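Side-chain contacts in haloacid dehalogenase/epoxide hydrolase family (Corynebacterium glutamicum ATCC 13032, PDB 2PR7), which is of unknown detailed function but is probably a haloacid dehalogenase-type hydrolase that works with a bound metal ion: residues G11-T16 / R21-L26; N33-V38 / G129-E134; A50-L55 / D62-S67; A79-A84 / L89-C94; V113-Q118 / V124-G129. All coordinates share one frame; numbering follows the deposited sequence. Where two conformers were deposited one is given.

Interaction 1 of 5, residues G11-T16 / R21-L26; sequences GVLDGT and RRWRNL. With EDO (1,2-ethanediol), chain D.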
# COMPACT_ATOMS: atom_id res chain seq x y z
N GLY A 11 -7.87 -8.07 -1.34
CA GLY A 11 -6.88 -9.10 -1.11
C GLY A 11 -5.78 -8.78 -0.12
O GLY A 11 -4.94 -9.66 0.20
N VAL A 12 -5.77 -7.55 0.39
CA VAL A 12 -4.77 -7.16 1.36
C VAL A 12 -5.45 -6.56 2.58
O VAL A 12 -5.22 -7.02 3.71
CB VAL A 12 -3.74 -6.18 0.73
CG1 VAL A 12 -2.76 -5.71 1.82
CG2 VAL A 12 -3.00 -6.82 -0.51
N LEU A 13 -6.29 -5.53 2.39
CA LEU A 13 -6.86 -4.74 3.49
C LEU A 13 -8.31 -5.09 3.74
O LEU A 13 -8.96 -4.51 4.62
CB LEU A 13 -6.75 -3.22 3.17
CG LEU A 13 -5.32 -2.67 3.02
CD1 LEU A 13 -5.35 -1.17 2.55
CD2 LEU A 13 -4.52 -2.83 4.35
N ASP A 14 -8.88 -6.01 2.97
CA ASP A 14 -10.29 -6.32 3.11
C ASP A 14 -10.60 -7.74 3.60
O ASP A 14 -11.66 -8.29 3.27
CB ASP A 14 -11.01 -6.08 1.81
CG ASP A 14 -10.56 -6.98 0.73
OD1 ASP A 14 -9.52 -7.68 0.82
OD2 ASP A 14 -11.32 -7.05 -0.28
N GLY A 15 -9.69 -8.31 4.39
CA GLY A 15 -9.80 -9.66 4.91
C GLY A 15 -10.66 -9.77 6.14
O GLY A 15 -11.60 -9.01 6.35
N THR A 16 -10.32 -10.73 6.98
CA THR A 16 -11.07 -10.95 8.21
C THR A 16 -10.95 -9.72 9.12
O THR A 16 -10.04 -8.88 8.97
CB THR A 16 -10.53 -12.14 8.98
OG1 THR A 16 -9.15 -11.92 9.33
CG2 THR A 16 -10.72 -13.45 8.14
N ARG A 21 -7.88 -5.43 11.79
CA ARG A 21 -7.37 -4.81 13.05
C ARG A 21 -5.85 -4.75 13.02
O ARG A 21 -5.24 -3.75 13.44
CB ARG A 21 -7.88 -5.54 14.30
CG ARG A 21 -9.36 -5.34 14.65
CD ARG A 21 -9.74 -5.93 16.01
NE ARG A 21 -9.53 -7.39 16.10
CZ ARG A 21 -10.46 -8.31 15.84
NH1 ARG A 21 -11.66 -7.97 15.41
NH2 ARG A 21 -10.18 -9.60 15.97
N ARG A 22 -5.21 -5.84 12.63
CA ARG A 22 -3.75 -5.91 12.52
C ARG A 22 -3.19 -4.87 11.53
O ARG A 22 -2.25 -4.15 11.82
CB ARG A 22 -3.24 -7.34 12.26
CG ARG A 22 -3.49 -8.29 13.37
CD ARG A 22 -2.98 -9.66 12.99
NE ARG A 22 -1.52 -9.76 13.05
CZ ARG A 22 -0.86 -10.89 12.79
NH1 ARG A 22 -1.56 -11.95 12.43
NH2 ARG A 22 0.47 -10.94 12.85
N TRP A 23 -3.86 -4.70 10.42
CA TRP A 23 -3.44 -3.71 9.43
C TRP A 23 -3.62 -2.31 9.95
O TRP A 23 -2.77 -1.47 9.74
CB TRP A 23 -4.30 -3.89 8.19
CG TRP A 23 -3.58 -4.68 7.14
CD1 TRP A 23 -3.90 -5.91 6.69
CD2 TRP A 23 -2.36 -4.29 6.46
NE1 TRP A 23 -2.98 -6.30 5.72
CE2 TRP A 23 -2.04 -5.32 5.55
CE3 TRP A 23 -1.57 -3.14 6.50
CZ2 TRP A 23 -0.93 -5.26 4.68
CZ3 TRP A 23 -0.47 -3.06 5.63
CH2 TRP A 23 -0.13 -4.15 4.75
N ARG A 24 -4.70 -2.06 10.69
CA ARG A 24 -4.94 -0.72 11.21
C ARG A 24 -3.88 -0.32 12.21
O ARG A 24 -3.37 0.79 12.21
CB ARG A 24 -6.33 -0.60 11.81
CG ARG A 24 -7.38 -0.46 10.72
CD ARG A 24 -8.74 -0.31 11.28
NE ARG A 24 -9.72 -0.22 10.20
CZ ARG A 24 -10.44 0.87 9.90
NH1 ARG A 24 -10.34 1.98 10.63
NH2 ARG A 24 -11.28 0.82 8.88
N ASN A 25 -3.44 -1.27 13.02
CA ASN A 25 -2.40 -1.02 13.98
C ASN A 25 -1.05 -0.82 13.26
O ASN A 25 -0.28 0.06 13.65
CB ASN A 25 -2.36 -2.19 15.00
CG ASN A 25 -1.34 -1.98 16.04
OD1 ASN A 25 -1.40 -1.01 16.80
ND2 ASN A 25 -0.36 -2.89 16.11
N LEU A 26 -0.79 -1.61 12.27
CA LEU A 26 0.44 -1.48 11.52
C LEU A 26 0.50 -0.10 10.80
O LEU A 26 1.49 0.61 10.90
CB LEU A 26 0.55 -2.61 10.51
CG LEU A 26 1.78 -2.70 9.63
CD1 LEU A 26 3.03 -2.81 10.50
CD2 LEU A 26 1.60 -3.89 8.69
C1 EDO D . -8.96 -1.35 6.72
O1 EDO D . -9.87 -1.84 7.70
C2 EDO D . -7.61 -1.88 7.14
O2 EDO D . -7.54 -3.25 6.72

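Interaction 2 of 5, residues N33-V38 / G129-E134; sequences NGVGTV and GLFGLE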
# COMPACT_ATOMS: atom_id res chain seq x y z
N ASN A 33 5.72 6.89 12.64
CA ASN A 33 7.13 6.89 12.27
C ASN A 33 7.40 7.80 11.03
O ASN A 33 8.51 7.88 10.55
CB ASN A 33 7.62 5.46 12.02
CG ASN A 33 8.00 4.71 13.30
OD1 ASN A 33 9.18 4.60 13.64
ND2 ASN A 33 7.00 4.19 13.99
N GLY A 34 6.38 8.51 10.54
CA GLY A 34 6.56 9.38 9.38
C GLY A 34 6.49 8.69 8.03
O GLY A 34 6.87 9.27 7.03
N VAL A 35 6.03 7.45 7.99
CA VAL A 35 5.94 6.74 6.72
C VAL A 35 4.72 7.24 5.97
O VAL A 35 3.66 7.29 6.53
CB VAL A 35 5.83 5.24 6.98
CG1 VAL A 35 5.52 4.45 5.67
CG2 VAL A 35 7.12 4.75 7.60
N GLY A 36 4.86 7.64 4.72
CA GLY A 36 3.71 7.99 3.91
C GLY A 36 3.00 6.75 3.40
O GLY A 36 3.63 5.74 3.13
N THR A 37 1.68 6.80 3.34
CA THR A 37 0.88 5.63 3.03
C THR A 37 -0.11 5.91 1.93
O THR A 37 -0.82 6.91 1.95
CB THR A 37 0.13 5.11 4.27
OG1 THR A 37 -0.64 6.16 4.90
CG2 THR A 37 1.13 4.58 5.26
N VAL A 38 -0.11 5.03 0.92
CA VAL A 38 -1.02 5.12 -0.22
C VAL A 38 -1.65 3.77 -0.48
O VAL A 38 -0.97 2.75 -0.45
CB VAL A 38 -0.29 5.56 -1.51
CG1 VAL A 38 -1.30 5.75 -2.64
CG2 VAL A 38 0.43 6.79 -1.30
N GLY A 129 10.31 -4.88 9.29
CA GLY A 129 11.76 -4.81 9.13
C GLY A 129 12.20 -3.66 8.23
O GLY A 129 13.15 -2.96 8.54
N LEU A 130 11.48 -3.46 7.13
CA LEU A 130 11.78 -2.42 6.16
C LEU A 130 11.64 -1.02 6.74
O LEU A 130 12.43 -0.14 6.44
CB LEU A 130 10.89 -2.60 4.96
CG LEU A 130 11.33 -3.68 3.98
CD1 LEU A 130 10.13 -4.07 3.05
CD2 LEU A 130 12.59 -3.32 3.18
N PHE A 131 10.65 -0.84 7.61
CA PHE A 131 10.36 0.47 8.19
C PHE A 131 10.93 0.67 9.57
O PHE A 131 10.90 1.79 10.09
CB PHE A 131 8.84 0.75 8.13
CG PHE A 131 8.35 0.92 6.74
CD1 PHE A 131 8.71 2.05 6.02
CD2 PHE A 131 7.60 -0.04 6.10
CE1 PHE A 131 8.31 2.21 4.71
CE2 PHE A 131 7.20 0.13 4.77
CZ PHE A 131 7.55 1.26 4.10
N GLY A 132 11.50 -0.38 10.18
CA GLY A 132 12.10 -0.29 11.52
C GLY A 132 11.12 -0.03 12.62
O GLY A 132 11.47 0.62 13.58
N LEU A 133 9.94 -0.60 12.48
CA LEU A 133 8.89 -0.45 13.47
C LEU A 133 9.20 -1.32 14.67
O LEU A 133 9.85 -2.37 14.55
CB LEU A 133 7.53 -0.78 12.86
CG LEU A 133 7.15 -0.10 11.56
CD1 LEU A 133 5.76 -0.55 11.17
CD2 LEU A 133 7.25 1.45 11.64
N GLU A 134 8.74 -0.88 15.83
CA GLU A 134 9.03 -1.56 17.08
C GLU A 134 7.79 -2.32 17.55
O GLU A 134 6.68 -1.83 17.45
CB GLU A 134 9.53 -0.56 18.13
CG GLU A 134 11.02 -0.22 18.02
O HOH W 1 7.17 1.63 16.05
O HOH W 2 10.12 2.67 15.70

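Interaction 3 of 5, residues A50-L55 / D62-S67; sequences APIREL and DKVLLS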
# COMPACT_ATOMS: atom_id res chain seq x y z
N ALA A 50 -16.36 3.81 -2.54
CA ALA A 50 -16.47 4.65 -1.33
C ALA A 50 -15.85 4.00 -0.07
O ALA A 50 -15.23 4.71 0.71
CB ALA A 50 -17.94 5.13 -1.04
N PRO A 51 -16.02 2.67 0.11
CA PRO A 51 -15.36 2.03 1.26
C PRO A 51 -13.86 2.22 1.26
O PRO A 51 -13.26 2.35 2.33
CB PRO A 51 -15.72 0.54 1.08
CG PRO A 51 -17.00 0.56 0.35
CD PRO A 51 -16.82 1.69 -0.65
N ILE A 52 -13.24 2.22 0.08
CA ILE A 52 -11.80 2.36 -0.00
C ILE A 52 -11.43 3.80 0.27
O ILE A 52 -10.55 4.12 1.08
CB ILE A 52 -11.25 1.93 -1.36
CG1 ILE A 52 -11.81 0.57 -1.81
CG2 ILE A 52 -9.68 2.00 -1.35
CD1 ILE A 52 -11.30 0.07 -3.11
N ARG A 53 -12.12 4.71 -0.41
CA ARG A 53 -11.84 6.14 -0.24
C ARG A 53 -12.01 6.64 1.20
O ARG A 53 -11.31 7.56 1.61
CB ARG A 53 -12.76 6.93 -1.17
CG ARG A 53 -12.34 8.36 -1.41
CD ARG A 53 -13.24 8.99 -2.47
NE ARG A 53 -13.11 8.38 -3.81
CZ ARG A 53 -13.99 7.56 -4.40
NH1 ARG A 53 -15.16 7.19 -3.83
NH2 ARG A 53 -13.70 7.12 -5.60
N GLU A 54 -12.94 6.04 1.94
CA GLU A 54 -13.15 6.35 3.35
C GLU A 54 -11.89 6.22 4.18
O GLU A 54 -11.71 6.93 5.17
CB GLU A 54 -14.23 5.43 3.93
N LEU A 55 -11.01 5.32 3.80
CA LEU A 55 -9.73 5.16 4.49
C LEU A 55 -8.84 6.40 4.36
O LEU A 55 -8.05 6.69 5.24
CB LEU A 55 -9.03 3.89 3.99
CG LEU A 55 -9.80 2.61 4.24
CD1 LEU A 55 -9.11 1.39 3.64
CD2 LEU A 55 -10.00 2.44 5.72
N ASP A 62 -2.77 8.11 3.92
CA ASP A 62 -2.59 9.46 3.39
C ASP A 62 -3.38 9.67 2.10
O ASP A 62 -3.99 10.74 1.91
CB ASP A 62 -1.13 9.79 3.13
CG ASP A 62 -0.35 9.91 4.40
OD1 ASP A 62 -0.78 10.66 5.31
OD2 ASP A 62 0.69 9.25 4.51
N LYS A 63 -3.37 8.66 1.22
CA LYS A 63 -4.01 8.81 -0.07
C LYS A 63 -4.57 7.48 -0.58
O LYS A 63 -3.99 6.45 -0.35
CB LYS A 63 -3.00 9.30 -1.07
CG LYS A 63 -2.29 10.60 -0.74
CD LYS A 63 -3.15 11.80 -1.02
CE LYS A 63 -2.33 13.07 -0.86
NZ LYS A 63 -1.46 13.01 0.34
N VAL A 64 -5.64 7.57 -1.37
CA VAL A 64 -6.21 6.45 -2.08
C VAL A 64 -6.19 6.78 -3.57
O VAL A 64 -6.72 7.83 -4.00
CB VAL A 64 -7.66 6.18 -1.58
CG1 VAL A 64 -8.41 5.26 -2.54
CG2 VAL A 64 -7.68 5.60 -0.15
N LEU A 65 -5.60 5.88 -4.35
CA LEU A 65 -5.54 6.00 -5.81
C LEU A 65 -6.19 4.77 -6.45
O LEU A 65 -5.85 3.63 -6.09
CB LEU A 65 -4.08 6.10 -6.34
CG LEU A 65 -3.32 7.38 -6.01
CD1 LEU A 65 -1.93 7.32 -6.68
CD2 LEU A 65 -4.09 8.59 -6.45
N LEU A 66 -7.12 4.97 -7.39
CA LEU A 66 -7.88 3.89 -8.01
C LEU A 66 -7.64 3.95 -9.50
O LEU A 66 -7.83 5.02 -10.14
CB LEU A 66 -9.36 4.09 -7.72
CG LEU A 66 -9.66 4.15 -6.21
CD1 LEU A 66 -11.02 4.74 -5.77
CD2 LEU A 66 -9.48 2.74 -5.57
N SER A 67 -7.23 2.83 -10.08
CA SER A 67 -6.91 2.79 -11.51
C SER A 67 -8.02 3.38 -12.41
O SER A 67 -7.70 4.05 -13.38
CB SER A 67 -6.62 1.36 -11.92
OG SER A 67 -7.76 0.53 -11.73

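Interaction 4 of 5, residues A79-A84 / L89-C94; sequences AFQAAA and LPMRDC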
# COMPACT_ATOMS: atom_id res chain seq x y z
N ALA A 79 1.50 3.79 -12.81
CA ALA A 79 0.63 3.60 -11.66
C ALA A 79 1.48 3.74 -10.41
O ALA A 79 1.11 4.45 -9.46
CB ALA A 79 -0.03 2.23 -11.73
N PHE A 80 2.62 3.06 -10.37
CA PHE A 80 3.52 3.20 -9.20
C PHE A 80 4.04 4.61 -9.01
O PHE A 80 4.11 5.11 -7.88
CB PHE A 80 4.66 2.18 -9.27
CG PHE A 80 4.19 0.76 -9.36
CD1 PHE A 80 3.32 0.26 -8.42
CD2 PHE A 80 4.57 -0.06 -10.40
CE1 PHE A 80 2.87 -1.03 -8.49
CE2 PHE A 80 4.10 -1.36 -10.48
CZ PHE A 80 3.23 -1.82 -9.52
N GLN A 81 4.37 5.25 -10.14
CA GLN A 81 4.86 6.63 -10.15
C GLN A 81 3.82 7.56 -9.57
O GLN A 81 4.15 8.49 -8.81
CB GLN A 81 5.22 7.06 -11.57
CG GLN A 81 5.88 8.43 -11.65
CD GLN A 81 7.24 8.46 -11.01
OE1 GLN A 81 7.41 9.02 -9.93
NE2 GLN A 81 8.22 7.83 -11.64
N ALA A 82 2.55 7.33 -9.89
CA ALA A 82 1.47 8.18 -9.39
C ALA A 82 1.37 8.04 -7.87
O ALA A 82 1.15 9.01 -7.13
CB ALA A 82 0.14 7.80 -10.05
N ALA A 83 1.53 6.80 -7.40
CA ALA A 83 1.44 6.53 -5.97
C ALA A 83 2.59 7.22 -5.21
O ALA A 83 2.36 7.91 -4.20
CB ALA A 83 1.47 5.04 -5.73
N ALA A 84 3.80 7.09 -5.77
CA ALA A 84 4.98 7.71 -5.18
C ALA A 84 4.79 9.24 -5.18
O ALA A 84 4.98 9.91 -4.14
CB ALA A 84 6.23 7.29 -5.95
N LEU A 89 7.42 11.26 -2.87
CA LEU A 89 8.64 10.47 -2.75
C LEU A 89 9.04 9.96 -4.11
O LEU A 89 8.18 9.79 -4.97
CB LEU A 89 8.38 9.25 -1.85
CG LEU A 89 8.27 9.49 -0.35
CD1 LEU A 89 7.83 8.18 0.36
CD2 LEU A 89 9.62 10.01 0.23
N PRO A 90 10.35 9.65 -4.30
CA PRO A 90 10.77 8.85 -5.46
C PRO A 90 10.31 7.42 -5.28
O PRO A 90 10.18 6.96 -4.16
CB PRO A 90 12.30 8.91 -5.43
CG PRO A 90 12.67 9.45 -4.13
CD PRO A 90 11.48 10.04 -3.45
N MSE A 91 10.04 6.74 -6.39
CA MSE A 91 9.58 5.35 -6.34
C MSE A 91 10.58 4.46 -5.57
O MSE A 91 10.18 3.56 -4.85
CB MSE A 91 9.37 4.81 -7.76
CG MSE A 91 8.08 5.25 -8.49
SE MSE A 91 7.91 4.43 -10.22
CE MSE A 91 9.50 4.97 -11.00
N ARG A 92 11.88 4.76 -5.70
CA ARG A 92 12.91 3.95 -5.04
C ARG A 92 12.78 3.98 -3.51
O ARG A 92 13.25 3.05 -2.86
CB ARG A 92 14.35 4.31 -5.49
CG ARG A 92 14.82 5.65 -4.99
CD ARG A 92 16.05 6.24 -5.74
NE ARG A 92 15.84 7.67 -5.99
CZ ARG A 92 16.59 8.45 -6.77
NH1 ARG A 92 17.68 7.97 -7.39
NH2 ARG A 92 16.26 9.73 -6.91
N ASP A 93 12.09 4.97 -2.94
CA ASP A 93 11.92 5.07 -1.50
C ASP A 93 10.65 4.40 -1.01
O ASP A 93 10.27 4.48 0.16
CB ASP A 93 11.97 6.55 -1.05
CG ASP A 93 13.35 7.13 -1.19
OD1 ASP A 93 14.33 6.33 -1.20
OD2 ASP A 93 13.47 8.36 -1.32
N CYS A 94 9.96 3.72 -1.91
CA CYS A 94 8.67 3.11 -1.57
C CYS A 94 8.73 1.61 -1.61
O CYS A 94 9.43 1.02 -2.47
CB CYS A 94 7.57 3.58 -2.51
SG CYS A 94 7.26 5.36 -2.54

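Interaction 5 of 5, residues V113-Q118 / V124-G129; sequences VGVYYQ and VVEIVG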
# COMPACT_ATOMS: atom_id res chain seq x y z
N VAL A 113 10.81 -1.34 -3.65
CA VAL A 113 10.94 -2.58 -2.86
C VAL A 113 9.59 -3.31 -2.86
O VAL A 113 8.57 -2.72 -2.57
CB VAL A 113 11.46 -2.34 -1.43
CG1 VAL A 113 11.39 -3.63 -0.64
CG2 VAL A 113 12.90 -1.80 -1.47
N GLY A 114 9.60 -4.60 -3.18
CA GLY A 114 8.37 -5.37 -3.30
C GLY A 114 8.15 -6.31 -2.14
O GLY A 114 9.09 -6.99 -1.70
N VAL A 115 6.90 -6.42 -1.69
CA VAL A 115 6.52 -7.42 -0.70
C VAL A 115 5.29 -8.13 -1.20
O VAL A 115 4.23 -7.50 -1.41
CB VAL A 115 6.21 -6.78 0.64
CG1 VAL A 115 5.64 -7.85 1.66
CG2 VAL A 115 7.47 -6.08 1.21
N TYR A 116 5.43 -9.45 -1.43
CA TYR A 116 4.30 -10.28 -1.85
C TYR A 116 3.44 -10.67 -0.66
O TYR A 116 3.90 -11.26 0.29
CB TYR A 116 4.83 -11.52 -2.54
CG TYR A 116 3.81 -12.50 -3.01
CD1 TYR A 116 2.75 -12.10 -3.81
CD2 TYR A 116 3.89 -13.84 -2.67
CE1 TYR A 116 1.82 -12.99 -4.26
CE2 TYR A 116 2.95 -14.76 -3.15
CZ TYR A 116 1.93 -14.33 -3.97
OH TYR A 116 0.98 -15.22 -4.47
N TYR A 117 2.15 -10.33 -0.73
CA TYR A 117 1.19 -10.58 0.35
C TYR A 117 0.41 -11.82 0.06
O TYR A 117 -0.47 -11.85 -0.83
CB TYR A 117 0.22 -9.43 0.47
CG TYR A 117 -0.66 -9.47 1.69
CD1 TYR A 117 -0.22 -8.91 2.89
CD2 TYR A 117 -1.90 -10.00 1.66
CE1 TYR A 117 -1.01 -8.92 3.98
CE2 TYR A 117 -2.68 -10.00 2.76
CZ TYR A 117 -2.21 -9.45 3.92
OH TYR A 117 -2.99 -9.42 5.07
N GLN A 118 0.79 -12.89 0.71
CA GLN A 118 -0.02 -14.11 0.66
C GLN A 118 -0.66 -14.38 2.03
O GLN A 118 -1.77 -14.87 2.11
CB GLN A 118 0.84 -15.26 0.16
CG GLN A 118 0.13 -16.59 -0.00
CD GLN A 118 1.00 -17.60 -0.78
OE1 GLN A 118 2.05 -17.99 -0.30
NE2 GLN A 118 0.52 -18.09 -1.96
N VAL A 124 4.02 -9.22 7.32
CA VAL A 124 4.27 -8.27 8.39
C VAL A 124 5.75 -8.24 8.81
O VAL A 124 6.29 -7.18 9.15
CB VAL A 124 3.31 -8.44 9.60
CG1 VAL A 124 3.60 -9.72 10.38
CG2 VAL A 124 3.40 -7.21 10.50
N VAL A 125 6.38 -9.39 8.82
CA VAL A 125 7.81 -9.46 9.18
C VAL A 125 8.63 -8.54 8.28
O VAL A 125 9.49 -7.79 8.74
CB VAL A 125 8.33 -10.91 9.05
CG1 VAL A 125 9.84 -10.98 9.23
CG2 VAL A 125 7.69 -11.76 10.07
N GLU A 126 8.39 -8.64 6.96
CA GLU A 126 9.04 -7.83 5.97
C GLU A 126 8.73 -6.36 6.17
O GLU A 126 9.61 -5.51 6.09
CB GLU A 126 8.65 -8.27 4.57
CG GLU A 126 8.93 -9.76 4.34
CD GLU A 126 8.68 -10.18 2.93
OE1 GLU A 126 9.00 -9.38 2.02
OE2 GLU A 126 8.15 -11.29 2.74
N ILE A 127 7.46 -6.03 6.38
CA ILE A 127 7.09 -4.64 6.44
C ILE A 127 7.75 -4.00 7.64
O ILE A 127 8.30 -2.92 7.58
CB ILE A 127 5.53 -4.48 6.46
CG1 ILE A 127 4.93 -4.99 5.14
CG2 ILE A 127 5.15 -3.03 6.73
CD1 ILE A 127 3.41 -5.29 5.22
N VAL A 128 7.59 -4.63 8.81
CA VAL A 128 8.12 -4.12 10.03
C VAL A 128 9.63 -3.93 9.95
O VAL A 128 10.17 -2.93 10.42
CB VAL A 128 7.72 -5.05 11.18
CG1 VAL A 128 8.56 -4.77 12.40
CG2 VAL A 128 6.17 -4.94 11.52
N GLY A 129 10.31 -4.88 9.29
CA GLY A 129 11.76 -4.81 9.13
C GLY A 129 12.20 -3.66 8.23
O GLY A 129 13.15 -2.96 8.54
O HOH W 3 10.60 -7.85 0.51
O HOH W 4 7.79 -10.77 -0.38
O HOH W 5 5.41 -12.06 2.16

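Interaction 1 of 5, residues G11-T16 / R21-L26
Leu13 and Trp23 bring their CA atoms to 6.9 Å where the loop after strand 4-7 turns back beside helix 17-32, the helix it leads into. In the Rossmann-like fold of the haloacid dehalogenase superfamily this loop follows the first strand and its metal site, here a calcium ion held by Asp8, Ala10 and Asp99; the side chain of Val12 lies about 5 Å from that ion. The indole of Trp23 offers one face to Leu13. The leucine crosses it at about a right angle and sets CD2 over that face, 3.5 Å from the centroid of the five-membered ring and 19° off its normal, a CH-pi contact. Val12 meets the benzo part obliquely instead: with CG1 anti to the backbone N (chi1 176°), this methyl comes to 3.4 Å from Trp23 CZ2. The indole nitrogen passes close to Val12 O at a poor angle for bonding and is satisfied by the hydroxyl of Tyr117, while Phe120 meets the ring edge-to-face. Beyond the indole the loop is tied by Gly11 N, which donates to Asp14 OD1 over 2.7 Å; positive phi at Gly11 suits glycine. A 1,2-ethanediol, probably from the crystallisation liquor, bridges the two segments: its O2 donates to Leu13 O at 2.8 Å, and its O1 accepts from Arg24 NE at 3.0 Å.

Interaction 2 of 5, residues N33-V38 / G129-E134
The C-terminal end of helix 120-131 lies against the turn that leads into strand 36-41, with Phe131 on Val35 and Leu133 on Asn33. Gly34 closes helix 17-32 in a Schellman motif, and Gly132 ends helix 120-131, also with positive phi; glycine takes such angles easily. Val35 brings both methyls to the CD1-CE1 side of the Phe131 ring. CG2 touches CD1 of Phe131 at 3.5 Å, while CG1, set anti to the backbone N (chi1 172°), lies 4.2 Å from the ring centroid and 29° off the normal, an off-centre CH-pi contact. The same aromatic residue also packs on Leu5 of the central strand, so a large apolar group suits its place. Toward the surface, Leu133 CD2 rests 3.6 Å from Asn33 ND2. That nitrogen donates to Ala29 O and, at 3.3 Å, to a water that also accepts from Glu134 N. A second water donates to Asn33 OD1 at 3.0 Å and to Gly132 O at 3.2 Å, so the whole amide links the two helix ends through solvent. Here the ends of helices 17-32 and 120-131 meet beside strand 36-41, within the packing of helices on a parallel sheet that makes up the Rossmann-like fold.

Interaction 3 of 5, residues A50-L55 / D62-S67
Ile52 and Val64 form the tight centre of this contact, in which helix 50-57 of a beta-alpha-beta unit lies on strand 63-66, the strand it leads to. The short segments run nearly antiparallel, at 150°, with axes 7.7 Å apart at closest, a small spacing that branched side chains can fill. Val64 uses its two methyls on different parts of Ile52: CG1 meets Ile52 CG2 at 3.7 Å, the two side chains crossing at about a right angle, and CG2 comes to 3.5 Å from Ile52 O. This carbonyl is already in use, as it accepts the backbone N of Leu55. The packing then relaxes toward Leu66, whose CD2 is 4.1 Å from Ile52 CD1.

The outer side is covered by a partly exposed arginine. Arg53 starts with CG anti to its own N (chi1 -164°) and bends at chi3 (-65°), which carries the guanidinium toward the strand until NH2 is 3.6 Å from Leu66 CD1. Its polar partners lie elsewhere: NH2 forms a salt bridge with Glu69 and NH1 donates to Gly46 O. Those two grips hold the flat group beside a leucine methyl that offers no bond. No hydrogen bond joins residues 50-55 directly to 62-67, although Glu56 OE1 of the same helix accepts from Val64 N; cohesion between the segments probably comes mainly from dispersion and apolar burial, while the arginine's charge is balanced by Glu69.

Interaction 4 of 5, residues A79-A84 / L89-C94
Leu89 N donates to Ala84 O over 3.1 Å in a bond that is almost straight, 176° at the hydrogen, although the donor stands 45° out of the carbonyl plane. It draws the chain leaving helix 77-86 back toward the helix, with the CA atoms of Ala84 and Leu89 5.2 Å apart. A small methyl suits so close an approach, and that of Ala84 serves: its CB lies 3.3 Å from Leu89 O, 3.7 Å from Met91 CG and 4.1 Å from Cys94 SG.

Helix 77-86 carries the chain from strand 63-66 at one edge of the parallel sheet, past strands 36-41 and 4-7, to strand 94-98, the long crossover of a Rossmann-like fold. The returning segment makes a 3-10 turn at residues 91-93, in which Cys94 N bonds to Met91 O, and then enters the strand, where Cys94 also packs on Ile6.

Met91, present as selenomethionine, reaches back from that turn to the helix. Its chain runs straight to the selenium and bends at the last torsion (chi3 -56°), so that it curls along the helix surface. The Met91 side chain crosses that of Gln81 at about a right angle, and its large, polarisable selenium settles 4.1 Å from Phe80 CB and 4.0 Å from Gln81 CB. Phe80 offers only the base of its side chain here; the rest leads away, and the residue packs on Leu40 and Leu112.

Interaction 5 of 5, residues V113-Q118 / V124-G129
Van der Waals contact between strand 113-116 and helix 120-131 brings Val115, which points at the helix, against Glu126; the two side chains run past each other in opposite directions. Glu126 OE1 lies equally far from both valine methyls, 3.7 Å from CG1 and from CG2 of Val115, and CG2 also comes to 4.2 Å from Glu126 CB. The CA atoms of the two residues are 7.1 Å apart, and an extended glutamate, with CG anti to the carbonyl carbon (chi1 -55°), spans that gap. The apolar partners of Val115 on the helix are Ala123 and Leu130, which suit a branched aliphatic residue.

Strand 113-116 is an outermost strand of the five-stranded parallel sheet in this Rossmann-like fold. Val113, Val115 and Tyr117 bond through their backbones to strand 94-98 and the Asp98 end of it, whereas the backbone groups of Gly114 and Tyr116 that take part here are served by water.

Those water bridges form the polar part of the contact. One water donates to Gly114 O at 2.8 Å and to Glu126 OE1 at 2.7 Å; another accepts from Tyr116 N at 2.9 Å and donates to the same OE1 at 3.0 Å. A single carboxylate oxygen thus receives two water protons and reaches the carbonyl of Gly114 and the N-H of Tyr116 through water.

Ionic pairing lies on the other oxygen: Glu126 OE2 forms a salt bridge with Arg122, one helical turn earlier. The positive charge and the donated protons would be expected to favour the ionised carboxylate.

In the fold
Interactions 1, 2 and 5 gather round the seam between helices 17-32 and 120-131. Trp23 CH2 of interaction 1 packs 3.8 Å from Ile127 CD1 of interaction 5, and Leu26 CD1 meets Leu133 CD1 of interaction 2 at 3.6 Å. Interactions 2 and 5 share Gly129. Asp62 OD2 of interaction 3 lies 2.9 Å from Thr37 N of interaction 2, where strands 63-66 and 36-41 are neighbours, while interaction 4 is tied to the last strand by Cys94 O and Val113 N at 3.0 Å. Interactions 1 and 4 lie on opposite sides of the chain's centre, 22 Å apart between centres. Measured from side chains, the calcium is closer to Val12 than to Ile52 (about 10 Å), Phe80 (about 11 Å) or Val115 (about 13 Å).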